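Local coordinates for protein probable amino acid aminotransferase (Mycobacterium tuberculosis, PDB 6Q1R) that belongs to the class IV aminotransferase family and holds pyridoxal-5'-phosphate in a pocket of its alpha/beta fold, at residues S188-A193 / Q248-V253; V182-R187 / Y212-G217; A116-A121 / S255-A260. All coordinates share one frame; numbering follows the deposited sequence.

Contact 1 (S188-A193 / Q248-V253); sequences STVVIA and QGIWLV. With PLP (pyridoxal-5'-phosphate), chain H.
Thr-189 and Val-253 bind each other through both of their backbone groups. Thr-189 N donates to Val-253 O at 3.0 Å, and the bond is nearly straight (172° at the hydrogen). Val-253 N returns a bond to Thr-189 O. Val-191 and Trp-251 form the next hydrogen-bonded pair, with Val-191 N 3.2 Å from Trp-251 O. Beyond the strand, Gln-248 N reaches Ala-193 O. The two strands are antiparallel, with 150° between their directions.

The non-hydrogen-bonded pairs put four aliphatic side chains on one face. Ile-192 CD1 rests on Ile-250 CG1 at 3.5 Å, and the two side chains lie side by side. Val-190 CG2 meets Leu-252 CD2 at 3.8 Å in the same manner. On the other face, Val-191 CG2 touches Val-253 CG2 at 3.6 Å. With CG anti to the carbonyl carbon (chi1 -68°), the Trp-251 ring lies back along its own strand and turns an edge to the partner, where CZ3 meets Ala-193 CB at 3.6 Å, close to the ring plane. Ser-188 C lies 3.4 Å from C6 of pyridoxal-5'-phosphate.

Phe-279 stacks on the Trp-251 ring. Helix 218-229 covers the face of Thr-189, Val-191 and Val-253. In the mixed sheet, strand 204-207 flanks strand 189-194, and strand 259-265 flanks strand 249-253.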
loop_
_atom_site.group_PDB
_atom_site.type_symbol
_atom_site.label_atom_id
_atom_site.label_comp_id
_atom_site.label_asym_id
_atom_site.label_seq_id
_atom_site.Cartn_x
_atom_site.Cartn_y
_atom_site.Cartn_z
ATOM N N SER B 188 8.758 -5.207 -11.652
ATOM C CA SER B 188 9.926 -5.282 -12.518
ATOM C C SER B 188 10.220 -3.903 -13.086
ATOM O O SER B 188 9.367 -3.011 -13.086
ATOM C CB SER B 188 9.714 -6.284 -13.662
ATOM O OG SER B 188 9.722 -7.624 -13.200
ATOM N N THR B 189 11.451 -3.741 -13.567
ATOM C CA THR B 189 11.893 -2.544 -14.267
ATOM C C THR B 189 12.080 -2.862 -15.747
ATOM O O THR B 189 12.592 -3.930 -16.102
ATOM C CB THR B 189 13.187 -1.988 -13.666
ATOM O OG1 THR B 189 13.960 -1.354 -14.690
ATOM C CG2 THR B 189 14.003 -3.092 -13.020
ATOM N N VAL B 190 11.655 -1.935 -16.605
ATOM C CA VAL B 190 11.646 -2.135 -18.052
ATOM C C VAL B 190 13.004 -1.762 -18.638
ATOM O O VAL B 190 13.549 -0.692 -18.343
ATOM C CB VAL B 190 10.527 -1.313 -18.712
ATOM C CG1 VAL B 190 10.622 -1.415 -20.225
ATOM C CG2 VAL B 190 9.164 -1.779 -18.228
ATOM N N VAL B 191 13.542 -2.644 -19.485
ATOM C CA VAL B 191 14.797 -2.420 -20.194
ATOM C C VAL B 191 14.567 -2.677 -21.678
ATOM O O VAL B 191 13.888 -3.638 -22.052
ATOM C CB VAL B 191 15.926 -3.324 -19.654
ATOM C CG1 VAL B 191 17.225 -3.054 -20.391
ATOM C CG2 VAL B 191 16.110 -3.108 -18.164
ATOM N N ILE B 192 15.146 -1.823 -22.524
ATOM C CA ILE B 192 14.919 -1.859 -23.964
ATOM C C ILE B 192 16.250 -2.033 -24.680
ATOM O O ILE B 192 17.309 -1.651 -24.173
ATOM C CB ILE B 192 14.182 -0.588 -24.455
ATOM C CG1 ILE B 192 12.934 -0.975 -25.238
ATOM C CG2 ILE B 192 15.075 0.286 -25.324
ATOM C CD1 ILE B 192 11.966 -1.781 -24.428
ATOM N N ALA B 193 16.190 -2.646 -25.861
ATOM C CA ALA B 193 17.343 -2.813 -26.734
ATOM C C ALA B 193 17.097 -2.094 -28.054
ATOM O O ALA B 193 15.991 -2.147 -28.601
ATOM C CB ALA B 193 17.632 -4.293 -26.989
ATOM N N GLN B 248 14.103 -3.682 -30.484
ATOM C CA GLN B 248 14.537 -5.031 -30.816
ATOM C C GLN B 248 14.305 -6.017 -29.679
ATOM O O GLN B 248 14.377 -7.231 -29.904
ATOM C CB GLN B 248 16.017 -5.036 -31.211
ATOM C CG GLN B 248 16.290 -4.265 -32.493
ATOM C CD GLN B 248 17.669 -4.536 -33.064
ATOM O OE1 GLN B 248 18.370 -5.445 -32.618
ATOM N NE2 GLN B 248 18.082 -3.719 -34.030
ATOM N N GLY B 249 14.062 -5.530 -28.465
ATOM C CA GLY B 249 13.731 -6.405 -27.361
ATOM C C GLY B 249 13.221 -5.676 -26.135
ATOM O O GLY B 249 13.628 -4.545 -25.856
ATOM N N ILE B 250 12.324 -6.323 -25.394
ATOM C CA ILE B 250 11.784 -5.794 -24.147
ATOM C C ILE B 250 11.967 -6.848 -23.066
ATOM O O ILE B 250 11.728 -8.037 -23.296
ATOM C CB ILE B 250 10.294 -5.414 -24.281
ATOM C CG1 ILE B 250 10.070 -4.564 -25.536
ATOM C CG2 ILE B 250 9.803 -4.703 -23.019
ATOM C CD1 ILE B 250 8.619 -4.205 -25.787
ATOM N N TRP B 251 12.397 -6.412 -21.886
ATOM C CA TRP B 251 12.591 -7.318 -20.767
ATOM C C TRP B 251 12.023 -6.700 -19.504
ATOM O O TRP B 251 12.012 -5.477 -19.340
ATOM C CB TRP B 251 14.068 -7.650 -20.554
ATOM C CG TRP B 251 14.653 -8.462 -21.657
ATOM C CD1 TRP B 251 14.707 -9.822 -21.734
ATOM C CD2 TRP B 251 15.246 -7.966 -22.859
ATOM N NE1 TRP B 251 15.315 -10.205 -22.903
ATOM C CE2 TRP B 251 15.655 -9.082 -23.613
ATOM C CE3 TRP B 251 15.478 -6.685 -23.368
ATOM C CZ2 TRP B 251 16.282 -8.958 -24.849
ATOM C CZ3 TRP B 251 16.102 -6.563 -24.595
ATOM C CH2 TRP B 251 16.496 -7.691 -25.322
ATOM N N LEU B 252 11.531 -7.562 -18.623
ATOM C CA LEU B 252 11.152 -7.179 -17.271
ATOM C C LEU B 252 12.210 -7.739 -16.330
ATOM O O LEU B 252 12.301 -8.957 -16.135
ATOM C CB LEU B 252 9.753 -7.686 -16.932
ATOM C CG LEU B 252 8.664 -7.048 -17.792
ATOM C CD1 LEU B 252 7.297 -7.571 -17.402
ATOM C CD2 LEU B 252 8.723 -5.529 -17.682
ATOM N N VAL B 253 13.010 -6.853 -15.761
ATOM C CA VAL B 253 14.176 -7.226 -14.971
ATOM C C VAL B 253 13.846 -7.064 -13.494
ATOM O O VAL B 253 13.191 -6.095 -13.096
ATOM C CB VAL B 253 15.395 -6.377 -15.378
ATOM C CG1 VAL B 253 16.644 -6.846 -14.662
ATOM C CG2 VAL B 253 15.582 -6.445 -16.879
HETATM N N1 PLP H . 9.631 -2.556 -9.709
HETATM C C2 PLP H . 8.889 -2.685 -8.583
HETATM C C2A PLP H . 7.556 -1.993 -8.459
HETATM C C3 PLP H . 9.399 -3.516 -7.465
HETATM O O3 PLP H . 8.688 -3.673 -6.310
HETATM C C4 PLP H . 10.708 -4.184 -7.632
HETATM C C4A PLP H . 11.208 -4.985 -6.493
HETATM C C5 PLP H . 11.432 -3.954 -8.914
HETATM C C6 PLP H . 10.826 -3.147 -9.876
HETATM C C5A PLP H . 12.779 -4.570 -9.230
HETATM O O4P PLP H . 13.768 -4.344 -8.227
HETATM P P PLP H . 15.110 -5.236 -8.238
HETATM O O1P PLP H . 14.699 -6.654 -7.916
HETATM O O2P PLP H . 16.070 -4.716 -7.197
HETATM O O3P PLP H . 15.764 -5.144 -9.598
#

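Contact 2 (V182-R187 / Y212-G217); sequences VLEGPR and YPILRG. With PLP (pyridoxal-5'-phosphate), chain H.
Glu-184 OE1 accepts a weak hydrogen bond from Leu-215 N, 3.4 Å long and bent to 150° at the hydrogen. The same OE1 lies 3.4 Å from N1 of pyridoxal-5'-phosphate. It stands above the ring plane at N1 and not in line with it. Glu-184 CG sits between the backbone N and the carbonyl carbon (chi1 64°), and the extended chain beyond it brings the carboxylate near the ring nitrogen, as in other fold-type IV proteins.

Ile-214 runs past Glu-184 in the opposite direction. Its CG2 lies 3.7 Å from Glu-184 CG and covers the aliphatic part of the acid. That methyl also meets Leu-183 CB at 3.8 Å. Leu-183 CD2 touches Pro-213 CG at 4.1 Å and lies near Tyr-212 CB. Pro-213 is the centre of an inverse gamma turn, which bends the segment 212-217 at this point. Leu-215 CD2 stands 4.0 Å above C3 of pyridoxal-5'-phosphate, over a ring face.

Backbone bonds from Leu-183 and Glu-184 to Phe-175 tie segment 182-187 to strand 172-176. The position of Glu-184 is consistent with a carboxylate that favours a positive charge at N1, though the approach is long and off the ring plane.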
loop_
_atom_site.group_PDB
_atom_site.type_symbol
_atom_site.label_atom_id
_atom_site.label_comp_id
_atom_site.label_asym_id
_atom_site.label_seq_id
_atom_site.Cartn_x
_atom_site.Cartn_y
_atom_site.Cartn_z
ATOM N N VAL B 182 6.602 5.556 -20.618
ATOM C CA VAL B 182 6.731 4.256 -19.965
ATOM C C VAL B 182 7.332 4.421 -18.577
ATOM O O VAL B 182 8.352 5.101 -18.400
ATOM C CB VAL B 182 7.580 3.310 -20.824
ATOM C CG1 VAL B 182 7.788 1.979 -20.106
ATOM C CG2 VAL B 182 6.931 3.113 -22.183
ATOM N N LEU B 183 6.715 3.771 -17.583
ATOM C CA LEU B 183 7.155 3.891 -16.202
ATOM C C LEU B 183 7.873 2.617 -15.796
ATOM O O LEU B 183 9.113 2.543 -15.906
ATOM C CB LEU B 183 5.949 4.215 -15.308
ATOM C CG LEU B 183 5.319 5.594 -15.504
ATOM C CD1 LEU B 183 4.014 5.696 -14.738
ATOM C CD2 LEU B 183 6.285 6.672 -15.057
ATOM N N GLU B 184 7.173 1.590 -15.331
ATOM C CA GLU B 184 7.807 0.365 -14.863
ATOM C C GLU B 184 6.735 -0.710 -14.790
ATOM O O GLU B 184 5.559 -0.461 -15.069
ATOM C CB GLU B 184 8.479 0.553 -13.502
ATOM C CG GLU B 184 7.506 0.868 -12.376
ATOM C CD GLU B 184 8.182 0.930 -11.020
ATOM O OE1 GLU B 184 9.379 0.582 -10.934
ATOM O OE2 GLU B 184 7.517 1.336 -10.042
ATOM N N GLY B 185 7.147 -1.913 -14.411
ATOM C CA GLY B 185 6.207 -2.966 -14.125
ATOM C C GLY B 185 5.825 -2.976 -12.660
ATOM O O GLY B 185 6.508 -2.391 -11.812
ATOM N N PRO B 186 4.713 -3.637 -12.331
ATOM C CA PRO B 186 4.325 -3.752 -10.915
ATOM C C PRO B 186 5.327 -4.527 -10.067
ATOM O O PRO B 186 5.323 -4.374 -8.839
ATOM C CB PRO B 186 2.964 -4.462 -10.980
ATOM C CG PRO B 186 2.955 -5.154 -12.310
ATOM C CD PRO B 186 3.735 -4.268 -13.232
ATOM N N ARG B 187 6.193 -5.346 -10.678
ATOM C CA ARG B 187 7.225 -6.049 -9.924
ATOM C C ARG B 187 8.550 -6.100 -10.683
ATOM O O ARG B 187 9.396 -6.952 -10.380
ATOM C CB ARG B 187 6.782 -7.475 -9.567
ATOM C CG ARG B 187 6.376 -8.317 -10.768
ATOM C CD ARG B 187 5.718 -9.623 -10.341
ATOM N NE ARG B 187 5.132 -10.346 -11.470
ATOM C CZ ARG B 187 4.349 -11.414 -11.345
ATOM N NH1 ARG B 187 4.058 -11.883 -10.139
ATOM N NH2 ARG B 187 3.856 -12.014 -12.419
ATOM N N TYR B 212 11.638 9.578 -12.618
ATOM C CA TYR B 212 10.215 9.310 -12.754
ATOM C C TYR B 212 9.683 8.652 -11.480
ATOM O O TYR B 212 10.453 8.112 -10.682
ATOM C CB TYR B 212 9.953 8.396 -13.958
ATOM C CG TYR B 212 10.047 9.067 -15.314
ATOM C CD1 TYR B 212 10.278 10.433 -15.423
ATOM C CD2 TYR B 212 9.876 8.333 -16.488
ATOM C CE1 TYR B 212 10.356 11.048 -16.656
ATOM C CE2 TYR B 212 9.951 8.943 -17.728
ATOM C CZ TYR B 212 10.192 10.301 -17.803
ATOM O OH TYR B 212 10.268 10.924 -19.024
ATOM N N PRO B 213 8.359 8.670 -11.273
ATOM C CA PRO B 213 7.797 7.996 -10.093
ATOM C C PRO B 213 7.934 6.479 -10.149
ATOM O O PRO B 213 6.933 5.756 -10.176
ATOM C CB PRO B 213 6.324 8.427 -10.116
ATOM C CG PRO B 213 6.048 8.760 -11.546
ATOM C CD PRO B 213 7.322 9.379 -12.046
ATOM N N ILE B 214 9.180 5.992 -10.162
ATOM C CA ILE B 214 9.489 4.569 -10.252
ATOM C C ILE B 214 10.662 4.258 -9.326
ATOM O O ILE B 214 11.408 5.148 -8.906
ATOM C CB ILE B 214 9.825 4.130 -11.699
ATOM C CG1 ILE B 214 11.064 4.877 -12.200
ATOM C CG2 ILE B 214 8.641 4.340 -12.637
ATOM C CD1 ILE B 214 11.599 4.375 -13.512
ATOM N N LEU B 215 10.824 2.971 -9.016
ATOM C CA LEU B 215 11.969 2.507 -8.248
ATOM C C LEU B 215 13.209 2.390 -9.129
ATOM O O LEU B 215 13.124 2.227 -10.349
ATOM C CB LEU B 215 11.698 1.141 -7.617
ATOM C CG LEU B 215 11.126 1.021 -6.204
ATOM C CD1 LEU B 215 9.673 1.502 -6.122
ATOM C CD2 LEU B 215 11.293 -0.410 -5.691
ATOM N N ARG B 216 14.377 2.483 -8.493
ATOM C CA ARG B 216 15.651 2.169 -9.135
ATOM C C ARG B 216 15.974 0.694 -8.909
ATOM O O ARG B 216 16.082 0.248 -7.760
ATOM C CB ARG B 216 16.772 3.064 -8.604
ATOM N N GLY B 217 16.132 -0.053 -10.001
ATOM C CA GLY B 217 16.345 -1.495 -9.917
ATOM C C GLY B 217 17.794 -1.877 -9.644
ATOM O O GLY B 217 18.709 -1.437 -10.350
HETATM N N1 PLP H . 9.631 -2.556 -9.709
HETATM C C2 PLP H . 8.889 -2.685 -8.583
HETATM C C2A PLP H . 7.556 -1.993 -8.459
HETATM C C3 PLP H . 9.399 -3.516 -7.465
HETATM O O3 PLP H . 8.688 -3.673 -6.310
HETATM C C4 PLP H . 10.708 -4.184 -7.632
HETATM C C4A PLP H . 11.208 -4.985 -6.493
HETATM C C5 PLP H . 11.432 -3.954 -8.914
HETATM C C6 PLP H . 10.826 -3.147 -9.876
HETATM C C5A PLP H . 12.779 -4.570 -9.230
HETATM O O4P PLP H . 13.768 -4.344 -8.227
HETATM P P PLP H . 15.110 -5.236 -8.238
HETATM O O1P PLP H . 14.699 -6.654 -7.916
HETATM O O2P PLP H . 16.070 -4.716 -7.197
HETATM O O3P PLP H . 15.764 -5.144 -9.598
#

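Contact 3 (A116-A121 / S255-A260); sequences ARVIGA and SMTLAA. With PLP (pyridoxal-5'-phosphate), chain H.
Segment 116-121, on helix 116-124, lies beside 255-260, a loop that runs into strand 259-265, with CA atoms 5.3 Å apart at Val-118 and Thr-257 and again at Ala-121 and Ala-260. Thr-257 points at the helix and touches it with both branches. Its CG2, anti to the backbone N, meets Ala-121 CB at 3.8 Å. Its OG1 lies on the other branch, 3.8 Å from Val-118 CB. Arg-117 NH2 is 3.5 Å from Thr-257 OG1. The arginine side chain crosses the threonine at about a right angle and is bent at chi2 and chi3. The bend lays its guanidinium over Val-118 CG1, which sits under the centre of one face.

Further apolar contacts are looser. Val-118 CG1 is 4.3 Å from Met-256 CG. Ala-121 CB is 4.1 Å from Ala-260 CB, where two small side chains meet, consistent with the close approach of helix and strand. Met-256 O accepts a hydrogen bond from Arg-122 in the same helix.

The far end of the loop reaches the ligand. Ser-255 N donates to O1P of pyridoxal-5'-phosphate. Ser-255 OG also lies near O1P, but too close for the distance to be trusted. Thr-218 and Thr-219, at the start of helix 218-229, hydrogen-bond the ligand too. The loop thus forms part of a phosphate-binding site of the class IV aminotransferase fold.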
loop_
_atom_site.group_PDB
_atom_site.type_symbol
_atom_site.label_atom_id
_atom_site.label_comp_id
_atom_site.label_asym_id
_atom_site.label_seq_id
_atom_site.Cartn_x
_atom_site.Cartn_y
_atom_site.Cartn_z
ATOM N N ALA B 116 7.652 -21.393 -9.137
ATOM C CA ALA B 116 7.859 -21.986 -10.453
ATOM C C ALA B 116 7.497 -21.037 -11.585
ATOM O O ALA B 116 7.991 -21.212 -12.703
ATOM C CB ALA B 116 7.046 -23.274 -10.583
ATOM N N ARG B 117 6.645 -20.042 -11.318
ATOM C CA ARG B 117 6.275 -19.077 -12.348
ATOM C C ARG B 117 7.496 -18.340 -12.884
ATOM O O ARG B 117 7.596 -18.089 -14.091
ATOM C CB ARG B 117 5.252 -18.089 -11.781
ATOM C CG ARG B 117 4.750 -17.029 -12.760
ATOM C CD ARG B 117 5.489 -15.711 -12.578
ATOM N NE ARG B 117 5.683 -15.398 -11.165
ATOM C CZ ARG B 117 6.434 -14.398 -10.715
ATOM N NH1 ARG B 117 6.557 -14.193 -9.409
ATOM N NH2 ARG B 117 7.070 -13.606 -11.571
ATOM N N VAL B 118 8.442 -18.000 -12.005
ATOM C CA VAL B 118 9.624 -17.265 -12.448
ATOM C C VAL B 118 10.499 -18.146 -13.330
ATOM O O VAL B 118 11.125 -17.655 -14.277
ATOM C CB VAL B 118 10.406 -16.689 -11.249
ATOM C CG1 VAL B 118 9.521 -16.609 -10.002
ATOM C CG2 VAL B 118 11.684 -17.473 -10.989
ATOM N N ILE B 119 10.563 -19.450 -13.047
ATOM C CA ILE B 119 11.405 -20.331 -13.850
ATOM C C ILE B 119 10.874 -20.393 -15.276
ATOM O O ILE B 119 11.643 -20.474 -16.241
ATOM C CB ILE B 119 11.493 -21.729 -13.212
ATOM C CG1 ILE B 119 11.854 -21.621 -11.727
ATOM C CG2 ILE B 119 12.531 -22.574 -13.937
ATOM C CD1 ILE B 119 13.215 -21.015 -11.453
ATOM N N GLY B 120 9.548 -20.377 -15.429
ATOM C CA GLY B 120 8.970 -20.314 -16.761
ATOM C C GLY B 120 9.170 -18.960 -17.416
ATOM O O GLY B 120 9.448 -18.877 -18.617
ATOM N N ALA B 121 9.025 -17.879 -16.639
ATOM C CA ALA B 121 9.196 -16.537 -17.189
ATOM C C ALA B 121 10.620 -16.326 -17.681
ATOM O O ALA B 121 10.840 -15.696 -18.722
ATOM C CB ALA B 121 8.829 -15.491 -16.140
ATOM N N SER B 255 15.078 -8.866 -9.253
ATOM C CA SER B 255 16.031 -9.688 -8.517
ATOM C C SER B 255 15.646 -11.158 -8.549
ATOM O O SER B 255 16.523 -12.030 -8.559
ATOM C CB SER B 255 16.139 -9.210 -7.070
ATOM O OG SER B 255 16.651 -7.892 -7.017
ATOM N N MET B 256 14.346 -11.450 -8.551
ATOM C CA MET B 256 13.851 -12.820 -8.550
ATOM C C MET B 256 13.749 -13.364 -9.974
ATOM O O MET B 256 14.403 -14.354 -10.320
ATOM C CB MET B 256 12.498 -12.864 -7.828
ATOM C CG MET B 256 12.043 -14.248 -7.413
ATOM S SD MET B 256 13.367 -15.157 -6.594
ATOM C CE MET B 256 13.752 -14.064 -5.225
ATOM N N THR B 257 12.931 -12.725 -10.805
ATOM C CA THR B 257 12.861 -13.026 -12.232
ATOM C C THR B 257 13.967 -12.237 -12.913
ATOM O O THR B 257 13.806 -11.046 -13.188
ATOM C CB THR B 257 11.498 -12.649 -12.799
ATOM O OG1 THR B 257 10.476 -12.922 -11.831
ATOM C CG2 THR B 257 11.222 -13.441 -14.064
ATOM N N LEU B 258 15.104 -12.889 -13.172
ATOM C CA LEU B 258 16.283 -12.160 -13.637
ATOM C C LEU B 258 15.991 -11.385 -14.915
ATOM O O LEU B 258 16.151 -10.160 -14.963
ATOM C CB LEU B 258 17.468 -13.109 -13.832
ATOM C CG LEU B 258 18.137 -13.661 -12.573
ATOM C CD1 LEU B 258 18.289 -12.547 -11.554
ATOM C CD2 LEU B 258 17.381 -14.813 -11.983
ATOM N N ALA B 259 15.548 -12.077 -15.960
ATOM C CA ALA B 259 15.242 -11.406 -17.221
ATOM C C ALA B 259 14.117 -12.159 -17.911
ATOM O O ALA B 259 14.327 -13.263 -18.423
ATOM C CB ALA B 259 16.478 -11.329 -18.114
ATOM N N ALA B 260 12.931 -11.554 -17.929
ATOM C CA ALA B 260 11.758 -12.107 -18.595
ATOM C C ALA B 260 11.495 -11.275 -19.847
ATOM O O ALA B 260 11.136 -10.097 -19.753
ATOM C CB ALA B 260 10.552 -12.116 -17.661
HETATM N N1 PLP H . 9.631 -2.556 -9.709
HETATM C C2 PLP H . 8.889 -2.685 -8.583
HETATM C C2A PLP H . 7.556 -1.993 -8.459
HETATM C C3 PLP H . 9.399 -3.516 -7.465
HETATM O O3 PLP H . 8.688 -3.673 -6.310
HETATM C C4 PLP H . 10.708 -4.184 -7.632
HETATM C C4A PLP H . 11.208 -4.985 -6.493
HETATM C C5 PLP H . 11.432 -3.954 -8.914
HETATM C C6 PLP H . 10.826 -3.147 -9.876
HETATM C C5A PLP H . 12.779 -4.570 -9.230
HETATM O O4P PLP H . 13.768 -4.344 -8.227
HETATM P P PLP H . 15.110 -5.236 -8.238
HETATM O O1P PLP H . 14.699 -6.654 -7.916
HETATM O O2P PLP H . 16.070 -4.716 -7.197
HETATM O O3P PLP H . 15.764 -5.144 -9.598
#

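How the contacts relate
All three contacts reach one pyridoxal-5'-phosphate. The centres of contacts 1 and 2 are 12 Å apart, those of contacts 1 and 3 are 13 Å apart, and those of contacts 2 and 3 18 Å apart. Contact 1 joins two central strands of the mixed sheet. Contact 3 reaches the same sheet, because strand 259-265 is the next neighbour of strand 249-253. Contact 2 joins the loops that lead into strand 189-194 and helix 218-229. Along the chain contacts 1 and 2 alternate, and both lie within the loop closed by contact 3. Segments distant in sequence meet at the ligand: contact 1 at C6, contact 2 near the ring nitrogen, contact 3 at the phosphate.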